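Local atomic coordinates of Ps01740 (PDB entry 5UIF), a protein that is a homologue of cis-3-chloroacrylic acid dehalogenase in the tautomerase superfamily and probably acts as a hydrolytic dehalogenase. Residues G33-A36 / S37-H40; Q73-R76 / H77-R81. All coordinates share one frame; numbering follows the deposited sequence.

Overall arrangement
Following the chain from strand 2-8, helix 14-32 ends where contact 1 begins. Its segments, 33-36 and 37-40, form one unbroken connection that turns the chain from this helix into strand 40-46. Contact 2 follows strand 61-68 and closes no loop, since segments 73-76 and 77-81 are the first turns of helix 73-91, which leads on to strand 98-105. The two contacts therefore lie in series, neither nested nor crossed, with centres about 17 Å apart and nearest atoms about 7 Å apart. Each belongs to one of the two beta-alpha-beta units that share the four-stranded sheet, and each also meets another subunit of the trimer.

Contact 1: G33-A36 / S37-H40; sequences GAPA and SYVH
Ala-36 and Val-39 are joined by the one hydrogen bond between residues 33-36 and 37-40, from Val-39 N to Ala-36 O at 2.9 Å. The amide comes from above the carbonyl plane, 62° out of it, and the N-H points at the oxygen at 151°. Ser-37 and Tyr-38 occupy the two central positions, and the loop closes as a type I beta turn. Ser-37 is small and polar, as suits an exposed turn position, and its OG stands 4.0 Å from Pro-35 CB.

Apolar contacts accompany this bond. Pro-35 CG meets the Tyr-38 ring at a slant, 3.5 Å from Tyr-38 CD2. Tyr-38 has CG anti to its carbonyl carbon (chi1 -68°), which swings the ring back beside the proline; the same side chain also packs on Pro-1 and Glu-112. Val-39 directs its beta-branch inward. Its CG2, anti to the carbonyl carbon and beside the backbone N, lies 3.7 Å from Pro-35 O, and the residue is buried against Thr-25 and His-28 of helix 14-32 and against Pro-1. A branched aliphatic side chain fits there, whereas Ala-36 packs on Thr-25 and Thr-29 and on Ala-54 of the second subunit, where a small methyl suits the close approach of helix and neighbouring subunit.

At the ends of the loop, Gly-33 leaves helix 14-32 with a positive phi that glycine adopts readily, and His-40 opens strand 40-46, its ND1 hydrogen-bonded to Thr-53 OG1 of the second subunit.

Tyr-38 and Val-39 both touch Pro-1, the amino-terminal proline characteristic of the tautomerase superfamily. Chemically, one backbone hydrogen bond closes the turn, and apolar packing of Pro-35 on Tyr-38 and of Val-39 on helix 14-32 accompanies it, with no charged pair between the two halves.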
loop_
_atom_site.group_PDB
_atom_site.type_symbol
_atom_site.label_atom_id
_atom_site.label_comp_id
_atom_site.label_asym_id
_atom_site.label_seq_id
_atom_site.Cartn_x
_atom_site.Cartn_y
_atom_site.Cartn_z
ATOM N N GLY A 33 4.002 6.878 22.547
ATOM C CA GLY A 33 3.310 7.754 23.474
ATOM C C GLY A 33 2.168 8.493 22.805
ATOM O O GLY A 33 1.831 9.614 23.184
ATOM N N ALA A 34 1.571 7.856 21.803
ATOM C CA ALA A 34 0.463 8.447 21.061
ATOM C C ALA A 34 -0.861 7.807 21.469
ATOM O O ALA A 34 -0.908 6.612 21.758
ATOM C CB ALA A 34 0.690 8.299 19.563
ATOM N N PRO A 35 -1.942 8.604 21.499
ATOM C CA PRO A 35 -3.269 8.111 21.890
ATOM C C PRO A 35 -3.791 7.016 20.961
ATOM O O PRO A 35 -3.460 6.998 19.776
ATOM C CB PRO A 35 -4.150 9.362 21.810
ATOM C CG PRO A 35 -3.410 10.302 20.919
ATOM C CD PRO A 35 -1.963 10.042 21.181
ATOM N N ALA A 36 -4.605 6.119 21.508
ATOM C CA ALA A 36 -5.097 4.962 20.766
ATOM C C ALA A 36 -6.108 5.343 19.688
ATOM O O ALA A 36 -6.273 4.622 18.705
ATOM C CB ALA A 36 -5.711 3.951 21.725
ATOM N N SER A 37 -6.775 6.478 19.873
ATOM C CA SER A 37 -7.833 6.910 18.962
ATOM C C SER A 37 -7.328 7.150 17.540
ATOM O O SER A 37 -8.096 7.076 16.581
ATOM C CB SER A 37 -8.499 8.182 19.493
ATOM O OG SER A 37 -7.548 9.217 19.673
ATOM N N TYR A 38 -6.037 7.433 17.408
ATOM C CA TYR A 38 -5.444 7.703 16.102
ATOM C C TYR A 38 -4.888 6.435 15.462
ATOM O O TYR A 38 -4.505 6.439 14.293
ATOM C CB TYR A 38 -4.339 8.755 16.226
ATOM C CG TYR A 38 -4.842 10.137 16.584
ATOM C CD1 TYR A 38 -5.045 11.099 15.604
ATOM C CD2 TYR A 38 -5.117 10.478 17.901
ATOM C CE1 TYR A 38 -5.504 12.362 15.925
ATOM C CE2 TYR A 38 -5.576 11.739 18.233
ATOM C CZ TYR A 38 -5.768 12.676 17.241
ATOM O OH TYR A 38 -6.226 13.934 17.565
ATOM N N VAL A 39 -4.850 5.352 16.231
ATOM C CA VAL A 39 -4.295 4.091 15.751
ATOM C C VAL A 39 -5.321 3.283 14.961
ATOM O O VAL A 39 -6.344 2.865 15.501
ATOM C CB VAL A 39 -3.771 3.230 16.915
ATOM C CG1 VAL A 39 -3.200 1.922 16.392
ATOM C CG2 VAL A 39 -2.723 3.996 17.709
ATOM N N HIS A 40 -5.037 3.065 13.681
ATOM C CA HIS A 40 -5.927 2.298 12.816
ATOM C C HIS A 40 -5.246 1.030 12.312
ATOM O O HIS A 40 -4.098 1.068 11.868
ATOM C CB HIS A 40 -6.392 3.146 11.630
ATOM C CG HIS A 40 -6.933 4.486 12.020
ATOM N ND1 HIS A 40 -8.214 4.661 12.502
ATOM C CD2 HIS A 40 -6.369 5.717 11.998
ATOM C CE1 HIS A 40 -8.413 5.940 12.761
ATOM N NE2 HIS A 40 -7.309 6.603 12.464
#

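Contact 2: Q73-R76 / H77-R81; sequences QATR and HAILR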
loop_
_atom_site.group_PDB
_atom_site.type_symbol
_atom_site.label_atom_id
_atom_site.label_comp_id
_atom_site.label_asym_id
_atom_site.label_seq_id
_atom_site.Cartn_x
_atom_site.Cartn_y
_atom_site.Cartn_z
ATOM N N GLN A 73 15.536 5.471 16.485
ATOM C CA GLN A 73 15.571 4.151 15.865
ATOM C C GLN A 73 15.228 3.044 16.857
ATOM O O GLN A 73 14.584 2.056 16.498
ATOM C CB GLN A 73 16.946 3.892 15.244
ATOM C CG GLN A 73 17.125 2.491 14.681
ATOM C CD GLN A 73 16.027 2.105 13.708
ATOM O OE1 GLN A 73 15.585 2.918 12.895
ATOM N NE2 GLN A 73 15.579 0.857 13.788
ATOM N N ALA A 74 15.657 3.215 18.104
ATOM C CA ALA A 74 15.379 2.242 19.155
ATOM C C ALA A 74 13.877 2.056 19.346
ATOM O O ALA A 74 13.409 0.956 19.637
ATOM C CB ALA A 74 16.031 2.670 20.460
ATOM N N THR A 75 13.129 3.141 19.173
ATOM C CA THR A 75 11.676 3.101 19.275
ATOM C C THR A 75 11.073 2.265 18.148
ATOM O O THR A 75 10.200 1.429 18.382
ATOM C CB THR A 75 11.072 4.518 19.240
ATOM O OG1 THR A 75 11.514 5.255 20.386
ATOM C CG2 THR A 75 9.553 4.456 19.240
ATOM N N ARG A 76 11.553 2.493 16.929
ATOM C CA ARG A 76 11.068 1.768 15.759
ATOM C C ARG A 76 11.348 0.274 15.871
ATOM O O ARG A 76 10.463 -0.551 15.648
ATOM C CB ARG A 76 11.709 2.317 14.486
ATOM C CG ARG A 76 11.185 1.689 13.208
ATOM C CD ARG A 76 12.105 1.988 12.039
ATOM N NE ARG A 76 12.649 3.340 12.110
ATOM C CZ ARG A 76 12.039 4.420 11.634
ATOM N NH1 ARG A 76 12.614 5.609 11.745
ATOM N NH2 ARG A 76 10.853 4.311 11.049
ATOM N N HIS A 77 12.591 -0.061 16.213
ATOM C CA HIS A 77 13.011 -1.451 16.362
ATOM C C HIS A 77 12.165 -2.185 17.396
ATOM O O HIS A 77 11.825 -3.356 17.215
ATOM C CB HIS A 77 14.488 -1.520 16.754
ATOM C CG HIS A 77 14.966 -2.903 17.068
ATOM N ND1 HIS A 77 15.310 -3.814 16.092
ATOM C CD2 HIS A 77 15.153 -3.534 18.252
ATOM C CE1 HIS A 77 15.690 -4.944 16.660
ATOM N NE2 HIS A 77 15.604 -4.801 17.971
ATOM N N ALA A 78 11.829 -1.489 18.478
ATOM C CA ALA A 78 10.998 -2.057 19.531
ATOM C C ALA A 78 9.609 -2.389 19.000
ATOM O O ALA A 78 9.010 -3.394 19.384
ATOM C CB ALA A 78 10.904 -1.100 20.709
ATOM N N ILE A 79 9.103 -1.539 18.113
ATOM C CA ILE A 79 7.809 -1.770 17.484
ATOM C C ILE A 79 7.892 -2.950 16.520
ATOM O O ILE A 79 7.019 -3.817 16.514
ATOM C CB ILE A 79 7.314 -0.522 16.729
ATOM C CG1 ILE A 79 7.180 0.660 17.689
ATOM C CG2 ILE A 79 5.985 -0.802 16.048
ATOM C CD1 ILE A 79 6.749 1.946 17.021
ATOM N N LEU A 80 8.951 -2.974 15.714
ATOM C CA LEU A 80 9.182 -4.058 14.761
ATOM C C LEU A 80 9.234 -5.418 15.447
ATOM O O LEU A 80 8.558 -6.361 15.030
ATOM C CB LEU A 80 10.484 -3.823 13.991
ATOM C CG LEU A 80 10.473 -2.796 12.860
ATOM C CD1 LEU A 80 11.889 -2.509 12.394
ATOM C CD2 LEU A 80 9.628 -3.300 11.704
ATOM N N ARG A 81 10.042 -5.506 16.498
ATOM C CA ARG A 81 10.251 -6.754 17.226
ATOM C C ARG A 81 8.975 -7.284 17.866
ATOM O O ARG A 81 8.645 -8.464 17.732
ATOM C CB ARG A 81 11.319 -6.560 18.304
ATOM C CG ARG A 81 12.617 -7.287 18.018
ATOM C CD ARG A 81 12.414 -8.791 18.084
ATOM N NE ARG A 81 13.507 -9.512 17.443
ATOM C CZ ARG A 81 13.407 -10.127 16.270
ATOM N NH1 ARG A 81 12.256 -10.116 15.611
ATOM N NH2 ARG A 81 14.456 -10.756 15.757
#
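The backbone N-H of His-77 is donated to Gln-73 O, with N and O 2.9 Å apart and nearly straight (174°), the first of four i to i+4 bonds between residues 73-76 and 77-81. The Gln-73 side chain bends at chi2 (53°), bringing its amide obliquely past His-77, with NE2 4.0 Å from His-77 CB. This bend also lets Gln-73 OE1 accept Arg-76 NE at 3.1 Å, in the guanidinium plane, while NE2 hydrogen-bonds Ser-108 O of the third subunit. A leucine in place of Gln-73 would probably leave both Arg-76 NE and that carbonyl without these partners.

Ala-78 N hydrogen-bonds Ala-74 O, and its small CB fits beside Glu-31 of helix 14-32. Ile-79 N hydrogen-bonds Thr-75 O at 3.2 Å, its branched side chain turned to Glu-31, Thr-32 and Val-102. Leu-80 N reaches Arg-76 O at 2.9 Å, and its apolar side chain packs on Val-100 and Val-102.

Arg-76 spans helix and sheet: NH1 forms a salt bridge with Asp-104, and the guanidinium makes a cation-pi contact with Trp-109 of the third subunit. Packing Ile-79 and Leu-80 on the sheet, this is the helix of a beta-alpha-beta unit: strand 61-68, helix 73-91, strand 98-105.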